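Local coordinates for fasciclin-1 (Drosophila melanogaster, PDB 1O70), which mediates adhesion between neural cells as a membrane-anchored surface glycoprotein, represented here by its third and fourth FAS1 domains, at residues G163-D168 with S172-M177; T195-R200 with L266-E271. All coordinates share one frame; numbering follows the deposited sequence.

Interaction 1. Residues G163-D168 with S172-M177; sequences GKLESD and SDTYKM. With NAG (2-acetamido-2-deoxy-beta-D-glucopyranose), chain B; SO4 (sulfate ion), chain E.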
loop_
_atom_site.group_PDB
_atom_site.type_symbol
_atom_site.label_atom_id
_atom_site.label_comp_id
_atom_site.label_asym_id
_atom_site.label_seq_id
_atom_site.Cartn_x
_atom_site.Cartn_y
_atom_site.Cartn_z
ATOM N N GLY A 163 -10.709 -6.884 0.152
ATOM C CA GLY A 163 -11.169 -5.823 1.027
ATOM C C GLY A 163 -10.491 -4.518 0.690
ATOM O O GLY A 163 -11.107 -3.449 0.734
ATOM N N LYS A 164 -9.212 -4.622 0.342
ATOM C CA LYS A 164 -8.393 -3.478 -0.014
ATOM C C LYS A 164 -8.851 -2.910 -1.346
ATOM O O LYS A 164 -9.058 -1.703 -1.478
ATOM C CB LYS A 164 -6.932 -3.907 -0.128
ATOM C CG LYS A 164 -5.942 -2.986 0.559
ATOM C CD LYS A 164 -6.023 -1.566 0.058
ATOM C CE LYS A 164 -5.185 -0.634 0.914
ATOM N NZ LYS A 164 -5.706 -0.537 2.294
ATOM N N LEU A 165 -9.006 -3.787 -2.334
ATOM C CA LEU A 165 -9.440 -3.373 -3.667
ATOM C C LEU A 165 -10.734 -2.583 -3.693
ATOM O O LEU A 165 -10.900 -1.702 -4.532
ATOM C CB LEU A 165 -9.605 -4.579 -4.588
ATOM C CG LEU A 165 -8.372 -5.253 -5.187
ATOM C CD1 LEU A 165 -8.833 -6.543 -5.843
ATOM C CD2 LEU A 165 -7.688 -4.330 -6.198
ATOM N N GLU A 166 -11.662 -2.887 -2.799
ATOM C CA GLU A 166 -12.915 -2.142 -2.813
ATOM C C GLU A 166 -12.850 -0.870 -1.990
ATOM O O GLU A 166 -13.628 0.046 -2.221
ATOM C CB GLU A 166 -14.067 -3.030 -2.348
ATOM C CG GLU A 166 -13.706 -3.940 -1.216
ATOM C CD GLU A 166 -14.838 -4.888 -0.863
ATOM O OE1 GLU A 166 -15.469 -5.441 -1.795
ATOM O OE2 GLU A 166 -15.084 -5.092 0.348
ATOM N N SER A 167 -11.900 -0.799 -1.061
ATOM C CA SER A 167 -11.765 0.384 -0.225
ATOM C C SER A 167 -10.707 1.419 -0.650
ATOM O O SER A 167 -10.663 2.514 -0.090
ATOM C CB SER A 167 -11.534 -0.031 1.237
ATOM O OG SER A 167 -10.366 -0.798 1.393
ATOM N N ASP A 168 -9.873 1.088 -1.635
ATOM C CA ASP A 168 -8.814 1.992 -2.107
ATOM C C ASP A 168 -9.206 2.675 -3.424
ATOM O O ASP A 168 -9.223 2.041 -4.485
ATOM C CB ASP A 168 -7.514 1.207 -2.314
ATOM C CG ASP A 168 -6.284 2.106 -2.411
ATOM O OD1 ASP A 168 -6.355 3.188 -3.040
ATOM O OD2 ASP A 168 -5.225 1.717 -1.870
ATOM N N SER A 172 -9.719 1.602 -7.867
ATOM C CA SER A 172 -11.090 1.557 -8.377
ATOM C C SER A 172 -11.294 0.922 -9.759
ATOM O O SER A 172 -12.240 0.146 -9.943
ATOM C CB SER A 172 -11.706 2.962 -8.366
ATOM O OG SER A 172 -11.513 3.638 -9.605
ATOM N N ASP A 173 -10.423 1.232 -10.720
ATOM C CA ASP A 173 -10.559 0.656 -12.056
ATOM C C ASP A 173 -10.284 -0.843 -12.049
ATOM O O ASP A 173 -11.097 -1.644 -12.521
ATOM C CB ASP A 173 -9.618 1.349 -13.048
ATOM C CG ASP A 173 -10.144 2.693 -13.509
ATOM O OD1 ASP A 173 -11.297 3.015 -13.202
ATOM O OD2 ASP A 173 -9.414 3.439 -14.181
ATOM N N THR A 174 -9.133 -1.225 -11.511
ATOM C CA THR A 174 -8.800 -2.633 -11.450
ATOM C C THR A 174 -9.857 -3.397 -10.645
ATOM O O THR A 174 -10.202 -4.527 -10.989
ATOM C CB THR A 174 -7.398 -2.864 -10.837
ATOM O OG1 THR A 174 -6.399 -2.429 -11.765
ATOM C CG2 THR A 174 -7.175 -4.338 -10.536
ATOM N N TYR A 175 -10.401 -2.779 -9.600
ATOM C CA TYR A 175 -11.410 -3.456 -8.792
ATOM C C TYR A 175 -12.700 -3.625 -9.582
ATOM O O TYR A 175 -13.358 -4.664 -9.511
ATOM C CB TYR A 175 -11.689 -2.674 -7.504
ATOM C CG TYR A 175 -12.948 -3.104 -6.782
ATOM C CD1 TYR A 175 -13.090 -4.397 -6.274
ATOM C CD2 TYR A 175 -14.008 -2.211 -6.618
ATOM C CE1 TYR A 175 -14.260 -4.787 -5.618
ATOM C CE2 TYR A 175 -15.178 -2.583 -5.970
ATOM C CZ TYR A 175 -15.302 -3.866 -5.472
ATOM O OH TYR A 175 -16.466 -4.215 -4.831
ATOM N N LYS A 176 -13.057 -2.600 -10.341
ATOM C CA LYS A 176 -14.268 -2.662 -11.140
ATOM C C LYS A 176 -14.150 -3.678 -12.280
ATOM O O LYS A 176 -15.085 -4.433 -12.550
ATOM C CB LYS A 176 -14.593 -1.284 -11.707
ATOM C CG LYS A 176 -15.775 -1.302 -12.641
ATOM C CD LYS A 176 -16.480 0.035 -12.645
ATOM C CE LYS A 176 -15.633 1.123 -13.266
ATOM N NZ LYS A 176 -16.417 2.391 -13.336
ATOM N N MET A 177 -12.993 -3.706 -12.932
ATOM C CA MET A 177 -12.763 -4.624 -14.035
ATOM C C MET A 177 -12.854 -6.084 -13.594
ATOM O O MET A 177 -13.269 -6.944 -14.368
ATOM C CB MET A 177 -11.390 -4.360 -14.652
ATOM C CG MET A 177 -11.167 -5.022 -15.987
ATOM S SD MET A 177 -9.598 -4.459 -16.702
ATOM C CE MET A 177 -8.855 -5.958 -17.126
HETATM C C1 NAG B . -8.968 5.662 2.730
HETATM C C2 NAG B . -8.596 6.573 1.563
HETATM C C3 NAG B . -9.729 7.582 1.347
HETATM C C4 NAG B . -11.076 6.860 1.149
HETATM C C5 NAG B . -11.301 5.872 2.311
HETATM C C6 NAG B . -12.544 5.021 2.176
HETATM C C7 NAG B . -6.291 7.104 1.109
HETATM C C8 NAG B . -5.058 7.924 1.463
HETATM N N2 NAG B . -7.371 7.282 1.863
HETATM O O3 NAG B . -9.433 8.425 0.247
HETATM O O4 NAG B . -12.140 7.833 1.149
HETATM O O5 NAG B . -10.183 4.971 2.434
HETATM O O6 NAG B . -12.581 4.380 0.909
HETATM O O7 NAG B . -6.261 6.318 0.168
HETATM S S SO4 E . -13.648 3.643 -15.848
HETATM O O1 SO4 E . -15.069 3.987 -15.607
HETATM O O2 SO4 E . -13.318 2.391 -15.136
HETATM O O3 SO4 E . -13.424 3.463 -17.300
HETATM O O4 SO4 E . -12.785 4.735 -15.345
HETATM O O HOH W 1 -16.574 -6.675 -4.074
#

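Interaction 2. Residues T195-R200 with L266-E271; sequences TYFVPR and LSIRVE. With SO4 (sulfate ion), chain C.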
loop_
_atom_site.group_PDB
_atom_site.type_symbol
_atom_site.label_atom_id
_atom_site.label_comp_id
_atom_site.label_asym_id
_atom_site.label_seq_id
_atom_site.Cartn_x
_atom_site.Cartn_y
_atom_site.Cartn_z
ATOM N N THR A 195 -0.501 -12.415 -4.557
ATOM C CA THR A 195 0.422 -11.321 -4.816
ATOM C C THR A 195 -0.178 -10.689 -6.067
ATOM O O THR A 195 0.079 -11.132 -7.191
ATOM C CB THR A 195 1.832 -11.832 -5.095
ATOM O OG1 THR A 195 2.348 -12.449 -3.912
ATOM C CG2 THR A 195 2.738 -10.694 -5.485
ATOM N N TYR A 196 -0.998 -9.663 -5.861
ATOM C CA TYR A 196 -1.691 -8.989 -6.953
ATOM C C TYR A 196 -0.991 -7.708 -7.408
ATOM O O TYR A 196 -0.838 -6.759 -6.631
ATOM C CB TYR A 196 -3.131 -8.676 -6.509
ATOM C CG TYR A 196 -4.146 -8.450 -7.621
ATOM C CD1 TYR A 196 -5.448 -8.044 -7.317
ATOM C CD2 TYR A 196 -3.810 -8.616 -8.967
ATOM C CE1 TYR A 196 -6.390 -7.800 -8.313
ATOM C CE2 TYR A 196 -4.747 -8.381 -9.978
ATOM C CZ TYR A 196 -6.037 -7.967 -9.646
ATOM O OH TYR A 196 -6.952 -7.689 -10.644
ATOM N N PHE A 197 -0.554 -7.700 -8.665
ATOM C CA PHE A 197 0.090 -6.529 -9.238
ATOM C C PHE A 197 -1.058 -5.728 -9.814
ATOM O O PHE A 197 -1.544 -6.013 -10.909
ATOM C CB PHE A 197 1.083 -6.912 -10.337
ATOM C CG PHE A 197 2.235 -7.723 -9.847
ATOM C CD1 PHE A 197 2.098 -9.094 -9.677
ATOM C CD2 PHE A 197 3.429 -7.109 -9.470
ATOM C CE1 PHE A 197 3.125 -9.854 -9.135
ATOM C CE2 PHE A 197 4.472 -7.856 -8.924
ATOM C CZ PHE A 197 4.318 -9.235 -8.752
ATOM N N VAL A 198 -1.489 -4.730 -9.049
ATOM C CA VAL A 198 -2.622 -3.894 -9.414
ATOM C C VAL A 198 -2.334 -2.579 -10.125
ATOM O O VAL A 198 -1.730 -1.676 -9.555
ATOM C CB VAL A 198 -3.451 -3.532 -8.176
ATOM C CG1 VAL A 198 -4.611 -2.668 -8.582
ATOM C CG2 VAL A 198 -3.926 -4.792 -7.478
ATOM N N PRO A 199 -2.765 -2.451 -11.387
ATOM C CA PRO A 199 -2.518 -1.187 -12.087
ATOM C C PRO A 199 -3.391 -0.103 -11.420
ATOM O O PRO A 199 -4.557 -0.343 -11.115
ATOM C CB PRO A 199 -2.968 -1.490 -13.516
ATOM C CG PRO A 199 -2.722 -2.983 -13.646
ATOM C CD PRO A 199 -3.233 -3.492 -12.322
ATOM N N ARG A 200 -2.827 1.077 -11.177
ATOM C CA ARG A 200 -3.577 2.161 -10.554
ATOM C C ARG A 200 -4.509 2.768 -11.599
ATOM O O ARG A 200 -4.360 2.500 -12.789
ATOM C CB ARG A 200 -2.625 3.239 -10.047
ATOM C CG ARG A 200 -1.795 3.843 -11.155
ATOM C CD ARG A 200 -0.699 4.733 -10.620
ATOM N NE ARG A 200 -1.237 5.873 -9.894
ATOM C CZ ARG A 200 -0.525 6.946 -9.563
ATOM N NH1 ARG A 200 0.761 7.022 -9.898
ATOM N NH2 ARG A 200 -1.096 7.944 -8.902
ATOM N N LEU A 266 3.952 -16.314 -14.422
ATOM C CA LEU A 266 4.363 -14.949 -14.713
ATOM C C LEU A 266 5.879 -14.877 -14.643
ATOM O O LEU A 266 6.493 -15.253 -13.638
ATOM C CB LEU A 266 3.757 -13.974 -13.696
ATOM C CG LEU A 266 4.084 -12.489 -13.884
ATOM C CD1 LEU A 266 3.476 -11.986 -15.190
ATOM C CD2 LEU A 266 3.537 -11.689 -12.714
ATOM N N SER A 267 6.488 -14.401 -15.717
ATOM C CA SER A 267 7.934 -14.278 -15.753
ATOM C C SER A 267 8.262 -12.794 -15.849
ATOM O O SER A 267 7.962 -12.139 -16.846
ATOM C CB SER A 267 8.491 -15.026 -16.967
ATOM O OG SER A 267 9.862 -15.341 -16.790
ATOM N N ILE A 268 8.862 -12.263 -14.798
ATOM C CA ILE A 268 9.220 -10.861 -14.782
ATOM C C ILE A 268 10.576 -10.727 -14.132
ATOM O O ILE A 268 11.162 -11.710 -13.688
ATOM C CB ILE A 268 8.223 -10.037 -13.951
ATOM C CG1 ILE A 268 8.191 -10.579 -12.518
ATOM C CG2 ILE A 268 6.847 -10.071 -14.593
ATOM C CD1 ILE A 268 7.344 -9.777 -11.570
ATOM N N ARG A 269 11.072 -9.499 -14.079
ATOM C CA ARG A 269 12.344 -9.236 -13.441
ATOM C C ARG A 269 12.153 -7.929 -12.691
ATOM O O ARG A 269 11.561 -6.994 -13.226
ATOM C CB ARG A 269 13.440 -9.100 -14.484
ATOM C CG ARG A 269 14.808 -9.083 -13.875
ATOM C CD ARG A 269 15.841 -8.645 -14.873
ATOM N NE ARG A 269 17.113 -8.412 -14.205
ATOM C CZ ARG A 269 18.157 -7.824 -14.776
ATOM N NH1 ARG A 269 18.080 -7.405 -16.036
ATOM N NH2 ARG A 269 19.285 -7.662 -14.091
ATOM N N VAL A 270 12.629 -7.868 -11.452
ATOM C CA VAL A 270 12.476 -6.664 -10.637
ATOM C C VAL A 270 13.822 -6.049 -10.265
ATOM O O VAL A 270 14.746 -6.768 -9.896
ATOM C CB VAL A 270 11.707 -6.976 -9.331
ATOM C CG1 VAL A 270 11.466 -5.690 -8.551
ATOM C CG2 VAL A 270 10.393 -7.675 -9.646
ATOM N N GLU A 271 13.929 -4.723 -10.348
ATOM C CA GLU A 271 15.181 -4.041 -10.018
ATOM C C GLU A 271 14.973 -2.802 -9.149
ATOM O O GLU A 271 13.866 -2.277 -9.066
ATOM C CB GLU A 271 15.907 -3.617 -11.299
ATOM C CG GLU A 271 16.049 -4.721 -12.332
ATOM C CD GLU A 271 16.635 -4.225 -13.646
ATOM O OE1 GLU A 271 16.449 -3.026 -13.977
ATOM O OE2 GLU A 271 17.260 -5.041 -14.362
HETATM S S SO4 C . -4.639 7.511 -9.433
HETATM O O1 SO4 C . -5.493 7.131 -8.314
HETATM O O2 SO4 C . -4.095 6.291 -10.054
HETATM O O3 SO4 C . -5.404 8.259 -10.442
HETATM O O4 SO4 C . -3.534 8.347 -8.926
#

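Interaction 1. Residues G163-D168 with S172-M177
The ring of Tyr-175 lies flat against the backbone of helix 163-167, with CA of Glu-166 over the middle of one face. In this CH-pi contact CA of Glu-166 sits 3.8 Å from the ring centroid of Tyr-175, 5° off the ring normal. CB of Glu-166 follows over the same ring, 3.5 Å from CZ of Tyr-175. With CG of Tyr-175 anti to the backbone N (chi1 165°), the ring leaves helix 172-177 for its partner, and CB of Leu-165 packs against CD1 of Tyr-175 at 3.9 Å. The carboxylate of Glu-166 stands almost perpendicular to the ring, and a water at the ring edge joins the two polar ends, 2.8 Å from OE1 of Glu-166 and 2.6 Å from OH of Tyr-175. Were Tyr-175 an alanine, CA and CB of Glu-166 would probably lose their aromatic cover and the bridging water its hydroxyl partner.

The two helices, joined by a short connection and crossing at -119°, thus pack round one aromatic ring in the fourth FAS1 domain. Further out, Asp-168 is paired with Arg-290, Ser-172 bonds to Asp-201 and Thr-174 to Trp-204, tying the residue just past the first helix, and the second helix, to their surroundings. At the C-terminal end of helix 163-167, O6 of the glycan's NAG donates to O of Ser-167. Apolar cover and a water bridge, rather than a direct charge pair, join the helices.

Interaction 2. Residues T195-R200 with L266-E271
Phe-197 reaches across the interior of the fourth FAS1 domain to meet Leu-266 and Ile-268, joining two strands that are not neighbours in the seven-stranded beta wedge of the FAS1 fold. Strand 193-199 lies near one end of the strand order and strand 265-273 near the other, with three strands between them, and the nearest CA atoms, those of Phe-197 and Leu-266, are still 10.9 Å apart. Side chains alone therefore span the gap, consistent with a sheet whose two ends fold toward each other.

The contact runs through CE1 and CZ of the phenyl ring, whose CG stands anti to the carbonyl carbon (chi1 -64°). CE1 of Phe-197 meets CD2 of Leu-266 at 4.0 Å, the two side chains crossing at a slant. Ile-268 instead comes from the opposite direction. Both methyls lie obliquely to the ring, in plain van der Waals packing.

Leu-247 of helix 244-253 and Ile-279 of strand 276-281 also touch the phenyl group, and the ring of His-301 on strand 298-303 meets it with the planes at about 35°. Trp-281 packs on both Leu-266 and Ile-268, so the aliphatic partners share a second aromatic neighbour. Just past the end of strand 193-199, Arg-200 hydrogen-bonds through NE to O2 of a sulfate, probably from the crystallisation liquor, at 2.9 Å. All three residues that meet across the strands are buried and their pairing is wholly apolar, with CZ of Phe-197 4.2 Å from CD1 of Ile-268.

Both contacts belong to the fourth FAS1 domain and follow one another along the chain, their centres about 17 Å apart. Strand 193-199 is the bridge between them. Thr-174 of interaction 1 probably hydrogen-bonds through OG1 to O of Pro-199 in interaction 2, at 2.9 Å, while its CB packs 3.6 Å from CG1 of Val-198. CD1 of Leu-165 lies 3.7 Å from CE1 of Tyr-196, so helix 163-167 reaches the strand as well. Tyr-196 and Val-198 thus meet the helices, whereas Phe-197 between them serves the core contact. The glycan touches interaction 1; a sulfate lies at Lys-176 in interaction 1 and another at Arg-200 in interaction 2, both probably from the crystallisation liquor.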